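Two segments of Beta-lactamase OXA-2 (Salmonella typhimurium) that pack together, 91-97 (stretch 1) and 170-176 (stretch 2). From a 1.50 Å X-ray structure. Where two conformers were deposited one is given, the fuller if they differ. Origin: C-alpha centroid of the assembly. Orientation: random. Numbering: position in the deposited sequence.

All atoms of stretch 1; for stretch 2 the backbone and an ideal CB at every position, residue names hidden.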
ATOM      1  N   ASP A  91      -7.066 -14.161   6.262  1.00 19.58           N
ATOM      2  CA  ASP A  91      -6.029 -14.118   5.241  1.00 18.99           C
ATOM      3  C   ASP A  91      -4.944 -13.287   5.916  1.00 18.23           C
ATOM      4  O   ASP A  91      -5.142 -12.815   7.039  1.00 17.08           O
ATOM      5  CB  ASP A  91      -6.490 -13.484   3.912  1.00 18.85           C
ATOM      6  CG  ASP A  91      -7.216 -12.158   4.076  1.00 19.19           C
ATOM      7  OD1 ASP A  91      -7.021 -11.441   5.078  1.00 19.43           O
ATOM      8  OD2 ASP A  91      -7.987 -11.821   3.147  1.00 21.48           O
ATOM      9  N   LEU A  92      -3.795 -13.115   5.276  1.00 16.88           N
ATOM     10  CA  LEU A  92      -2.733 -12.346   5.911  1.00 16.64           C
ATOM     11  C   LEU A  92      -3.111 -10.932   6.314  1.00 16.67           C
ATOM     12  O   LEU A  92      -2.715 -10.468   7.380  1.00 16.98           O
ATOM     13  CB  LEU A  92      -1.501 -12.280   5.013  1.00 16.46           C
ATOM     14  CG  LEU A  92      -0.603 -13.514   4.980  1.00 16.34           C
ATOM     15  CD1 LEU A  92       0.525 -13.265   4.003  1.00 15.68           C
ATOM     16  CD2 LEU A  92      -0.054 -13.810   6.372  1.00 16.50           C
ATOM     17  N   ARG A  93      -3.872 -10.238   5.475  1.00 16.60           N
ATOM     18  CA  ARG A  93      -4.229  -8.863   5.802  1.00 18.33           C
ATOM     19  C   ARG A  93      -5.146  -8.763   7.011  1.00 18.33           C
ATOM     20  O   ARG A  93      -4.964  -7.886   7.852  1.00 19.33           O
ATOM     21  CB  ARG A  93      -4.864  -8.162   4.598  1.00 18.68           C
ATOM     22  CG  ARG A  93      -4.819  -6.634   4.709  1.00 19.49           C
ATOM     23  CD  ARG A  93      -5.328  -5.961   3.439  1.00 18.89           C
ATOM     24  NE  ARG A  93      -4.514  -6.271   2.266  1.00 20.44           N
ATOM     25  CZ  ARG A  93      -3.415  -5.610   1.913  1.00 19.49           C
ATOM     26  NH1 ARG A  93      -2.984  -4.588   2.642  1.00 18.13           N
ATOM     27  NH2 ARG A  93      -2.743  -5.972   0.825  1.00 20.45           N
ATOM     28  N   SER A  94      -6.127  -9.654   7.112  1.00 18.56           N
ATOM     29  CA  SER A  94      -7.023  -9.600   8.259  1.00 18.17           C
ATOM     30  C   SER A  94      -6.263 -10.003   9.516  1.00 17.05           C
ATOM     31  O   SER A  94      -6.486  -9.438  10.584  1.00 18.28           O
ATOM     32  CB  SER A  94      -8.237 -10.519   8.061  1.00 20.02           C
ATOM     33  OG  SER A  94      -7.864 -11.882   7.983  1.00 23.39           O
ATOM     34  N   ALA A  95      -5.351 -10.964   9.384  1.00 16.08           N
ATOM     35  CA  ALA A  95      -4.572 -11.429  10.525  1.00 16.75           C
ATOM     36  C   ALA A  95      -3.678 -10.318  11.068  1.00 18.41           C
ATOM     37  O   ALA A  95      -3.519 -10.178  12.279  1.00 18.58           O
ATOM     38  CB  ALA A  95      -3.727 -12.644  10.132  1.00 17.24           C
ATOM     39  N   MET A  96      -3.115  -9.539  10.152  0.50 18.57           N
ATOM     40  CA  MET A  96      -2.233  -8.430  10.491  0.50 19.27           C
ATOM     41  C   MET A  96      -3.030  -7.296  11.127  0.50 19.30           C
ATOM     42  O   MET A  96      -2.685  -6.798  12.199  0.50 19.89           O
ATOM     43  CB  MET A  96      -1.548  -7.916   9.221  0.50 20.60           C
ATOM     44  CG  MET A  96      -0.450  -6.898   9.458  0.50 22.03           C
ATOM     45  SD  MET A  96       1.074  -7.682  10.001  0.50 22.23           S
ATOM     46  CE  MET A  96       1.828  -8.087   8.427  0.50 22.08           C
ATOM     47  N   ARG A  97      -4.102  -6.906  10.449  1.00 18.33           N
ATOM     48  CA  ARG A  97      -4.971  -5.815  10.884  1.00 18.74           C
ATOM     49  C   ARG A  97      -5.613  -6.077  12.240  1.00 20.57           C
ATOM     50  O   ARG A  97      -5.791  -5.154  13.042  1.00 21.19           O
ATOM     51  CB  ARG A  97      -6.077  -5.577   9.852  1.00 19.85           C
ATOM     52  CG  ARG A  97      -5.629  -4.852   8.589  1.00 20.86           C
ATOM     53  CD  ARG A  97      -6.767  -4.743   7.581  1.00 21.86           C
ATOM     54  NE  ARG A  97      -6.443  -3.846   6.470  1.00 19.13           N
ATOM     55  CZ  ARG A  97      -7.182  -3.727   5.369  1.00 20.81           C
ATOM     56  NH1 ARG A  97      -8.285  -4.453   5.224  1.00 21.67           N
ATOM     57  NH2 ARG A  97      -6.828  -2.867   4.418  1.00 20.90           N
ATOM     58  N   UNK A 170       7.891  -6.367   0.192  1.00 13.86           N
ATOM     59  CA  UNK A 170       6.864  -5.474  -0.334  1.00 13.50           C
ATOM     60  C   UNK A 170       5.472  -5.891   0.137  1.00 12.96           C
ATOM     61  O   UNK A 170       4.649  -5.043   0.484  1.00 14.62           O
ATOM     62  CB  UNK A 170       6.916  -5.450  -1.863  1.00 13.50           C
ATOM     63  N   UNK A 171       5.202  -7.193   0.154  1.00 12.49           N
ATOM     64  CA  UNK A 171       3.905  -7.665   0.614  1.00 12.19           C
ATOM     65  C   UNK A 171       3.682  -7.262   2.068  1.00 12.67           C
ATOM     66  O   UNK A 171       2.598  -6.797   2.428  1.00 12.99           O
ATOM     67  CB  UNK A 171       3.797  -9.183   0.456  1.00 12.19           C
ATOM     68  N   UNK A 172       4.696  -7.432   2.913  1.00 13.31           N
ATOM     69  CA  UNK A 172       4.536  -7.064   4.313  1.00 13.73           C
ATOM     70  C   UNK A 172       4.291  -5.560   4.459  1.00 13.76           C
ATOM     71  O   UNK A 172       3.445  -5.148   5.247  1.00 13.61           O
ATOM     72  CB  UNK A 172       5.770  -7.481   5.115  1.00 13.73           C
ATOM     73  N   UNK A 173       5.015  -4.736   3.702  1.00 13.70           N
ATOM     74  CA  UNK A 173       4.804  -3.291   3.799  1.00 11.90           C
ATOM     75  C   UNK A 173       3.401  -2.917   3.336  1.00 13.58           C
ATOM     76  O   UNK A 173       2.818  -1.941   3.813  1.00 12.96           O
ATOM     77  CB  UNK A 173       5.849  -2.539   2.972  1.00 11.90           C
ATOM     78  N   UNK A 174       2.847  -3.694   2.414  1.00 13.27           N
ATOM     79  CA  UNK A 174       1.501  -3.420   1.949  1.00 13.60           C
ATOM     80  C   UNK A 174       0.494  -3.829   3.031  1.00 13.43           C
ATOM     81  O   UNK A 174      -0.470  -3.113   3.294  1.00 13.50           O
ATOM     82  CB  UNK A 174       1.223  -4.155   0.636  1.00 13.60           C
ATOM     83  N   UNK A 175       0.731  -4.969   3.670  1.00 12.93           N
ATOM     84  CA  UNK A 175      -0.157  -5.447   4.730  1.00 13.57           C
ATOM     85  C   UNK A 175      -0.217  -4.457   5.901  1.00 13.28           C
ATOM     86  O   UNK A 175      -1.230  -4.365   6.598  1.00 14.27           O
ATOM     87  CB  UNK A 175       0.307  -6.818   5.226  1.00 13.57           C
ATOM     88  N   UNK A 176       0.866  -3.707   6.090  1.00 13.05           N
ATOM     89  CA  UNK A 176       0.970  -2.719   7.165  1.00 13.51           C
ATOM     90  C   UNK A 176       0.191  -1.423   6.926  1.00 13.37           C
ATOM     91  O   UNK A 176       0.072  -0.598   7.832  1.00 13.56           O
ATOM     92  CB  UNK A 176       2.444  -2.375   7.384  1.00 13.51           C
TER

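Stretch 2 continues a helix that begins earlier in the chain, and its axis approaches that of helix 92-97 to 10.3 Å at an angle of 54° between their N-to-C directions. The CA atoms come nearest at R93 and position 175, 5.4 Å apart, so the contact centres near the C-terminal part of stretch 2.

At position 170 the ideal CB has nothing of stretch 1 within 5.5 Å. The helical backbone angles (-68/-41) favour no particular residue, and stretch 1 sets no demand. The residue is R170, whose guanidinium forms hydrogen bonds elsewhere in the structure.

Position 171 also lacks a neighbour within 5.5 Å of its CB, but the CA-to-CB bond points sideways, and a side chain of some length could reach the isobutyl group of L92. Leucine, isoleucine or methionine would serve, whereas alanine would fall short. It is L171, with chi1 t and chi2 p; its CD2 lies 4.3 Å from L92 CD1, a loose apolar contact.

One residue on, the CB of 172 again points sideways and stands 5.2 Å from M96 CE. A small or medium apolar side chain suits this methyl group, and valine, isoleucine, leucine or alanine are all plausible. V172 is found, with its CG1 4.4 Å from M96 CE.

The CB of 173 points away from stretch 1, which therefore leaves the choice open. K173 takes it and bonds through NZ elsewhere in the structure.

Position 174 is more informative. Its CB points sideways yet lies 4.4 Å from R93 NH2, so the visible guanidinium offers a positive charge and several donors. An acid is the natural partner, with asparagine or glutamine as neutral alternatives; aspartate would reach directly, and glutamate could by folding back. D174 forms a salt bridge, with R93 NH2 donating to OD2 at 2.8 Å, while R93 NH1 makes a weak bond to the same OD2 at 3.2 Å. R93 NH1 also donates to the backbone O of D174 at 3.0 Å.

Position 175 meets the most of stretch 1: its ideal CB is 3.8 Å from M96 CE, 4.7 Å from R93 NH1 and 5.2 Å from L92 O. The M96 methyl and the carbon chains of L92 and R93 favour an apolar side chain of some size, such as leucine, isoleucine or methionine. L175, with chi1 m and chi2 t, spreads over all three residues. Its CD1 touches L92 CB at 3.9 Å, its CB lies against M96 CE at 3.8 Å, and its CD2 approaches R93 CA at 3.6 Å while covering one face of the R93 guanidinium. A water accepts from R93 NH1 and donates to L175 O, bridging the helices.

At 176 the CB points away and has no near neighbour in stretch 1, so many residues would do. The side chain of M176 comes closest with CG, 4.9 Å from M96 CE.

Stretch 2, residues 170-176: RLVKDLM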
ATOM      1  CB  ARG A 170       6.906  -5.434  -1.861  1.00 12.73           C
ATOM      2  CG  ARG A 170       8.175  -4.815  -2.407  1.00 13.64           C
ATOM      3  CD  ARG A 170       8.029  -4.409  -3.870  1.00 12.91           C
ATOM      4  NE  ARG A 170       9.296  -3.897  -4.389  1.00 13.71           N
ATOM      5  CZ  ARG A 170       9.856  -2.749  -4.023  1.00 14.70           C
ATOM      6  NH1 ARG A 170       9.261  -1.954  -3.136  1.00 14.46           N
ATOM      7  NH2 ARG A 170      11.046  -2.415  -4.510  1.00 15.21           N
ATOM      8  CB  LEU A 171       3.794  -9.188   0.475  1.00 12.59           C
ATOM      9  CG  LEU A 171       2.510  -9.814   1.036  1.00 14.00           C
ATOM     10  CD1 LEU A 171       1.287  -9.092   0.476  1.00 13.47           C
ATOM     11  CD2 LEU A 171       2.469 -11.307   0.688  1.00 14.52           C
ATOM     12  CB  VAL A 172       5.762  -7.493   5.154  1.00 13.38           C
ATOM     13  CG1 VAL A 172       5.665  -6.913   6.564  1.00 16.92           C
ATOM     14  CG2 VAL A 172       5.819  -9.010   5.234  1.00 16.59           C
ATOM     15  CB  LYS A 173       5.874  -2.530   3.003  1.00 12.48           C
ATOM     16  CG  LYS A 173       7.216  -2.509   3.723  1.00 11.57           C
ATOM     17  CD  LYS A 173       8.279  -1.704   2.980  1.00 12.98           C
ATOM     18  CE  LYS A 173       8.798  -2.442   1.757  1.00 13.42           C
ATOM     19  NZ  LYS A 173       9.918  -1.710   1.095  1.00 15.77           N
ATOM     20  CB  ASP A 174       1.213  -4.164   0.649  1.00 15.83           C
ATOM     21  CG  ASP A 174       0.086  -3.524  -0.124  1.00 17.81           C
ATOM     22  OD1 ASP A 174       0.355  -2.726  -1.061  1.00 21.09           O
ATOM     23  OD2 ASP A 174      -1.068  -3.798   0.241  1.00 15.19           O
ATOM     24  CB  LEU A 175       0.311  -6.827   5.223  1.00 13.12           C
ATOM     25  CG  LEU A 175       0.225  -7.959   4.191  1.00 12.81           C
ATOM     26  CD1 LEU A 175       0.911  -9.208   4.732  1.00 15.47           C
ATOM     27  CD2 LEU A 175      -1.237  -8.246   3.864  1.00 13.07           C
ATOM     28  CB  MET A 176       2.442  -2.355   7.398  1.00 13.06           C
ATOM     29  CG  MET A 176       3.283  -3.453   8.038  1.00 14.10           C
ATOM     30  SD  MET A 176       5.036  -3.031   8.022  1.00 14.24           S
ATOM     31  CE  MET A 176       5.045  -1.553   9.059  1.00 15.67           C
TER
HETATM   32  O   HOH W   1      -3.560  -3.313   5.401  1.00 19.26           O
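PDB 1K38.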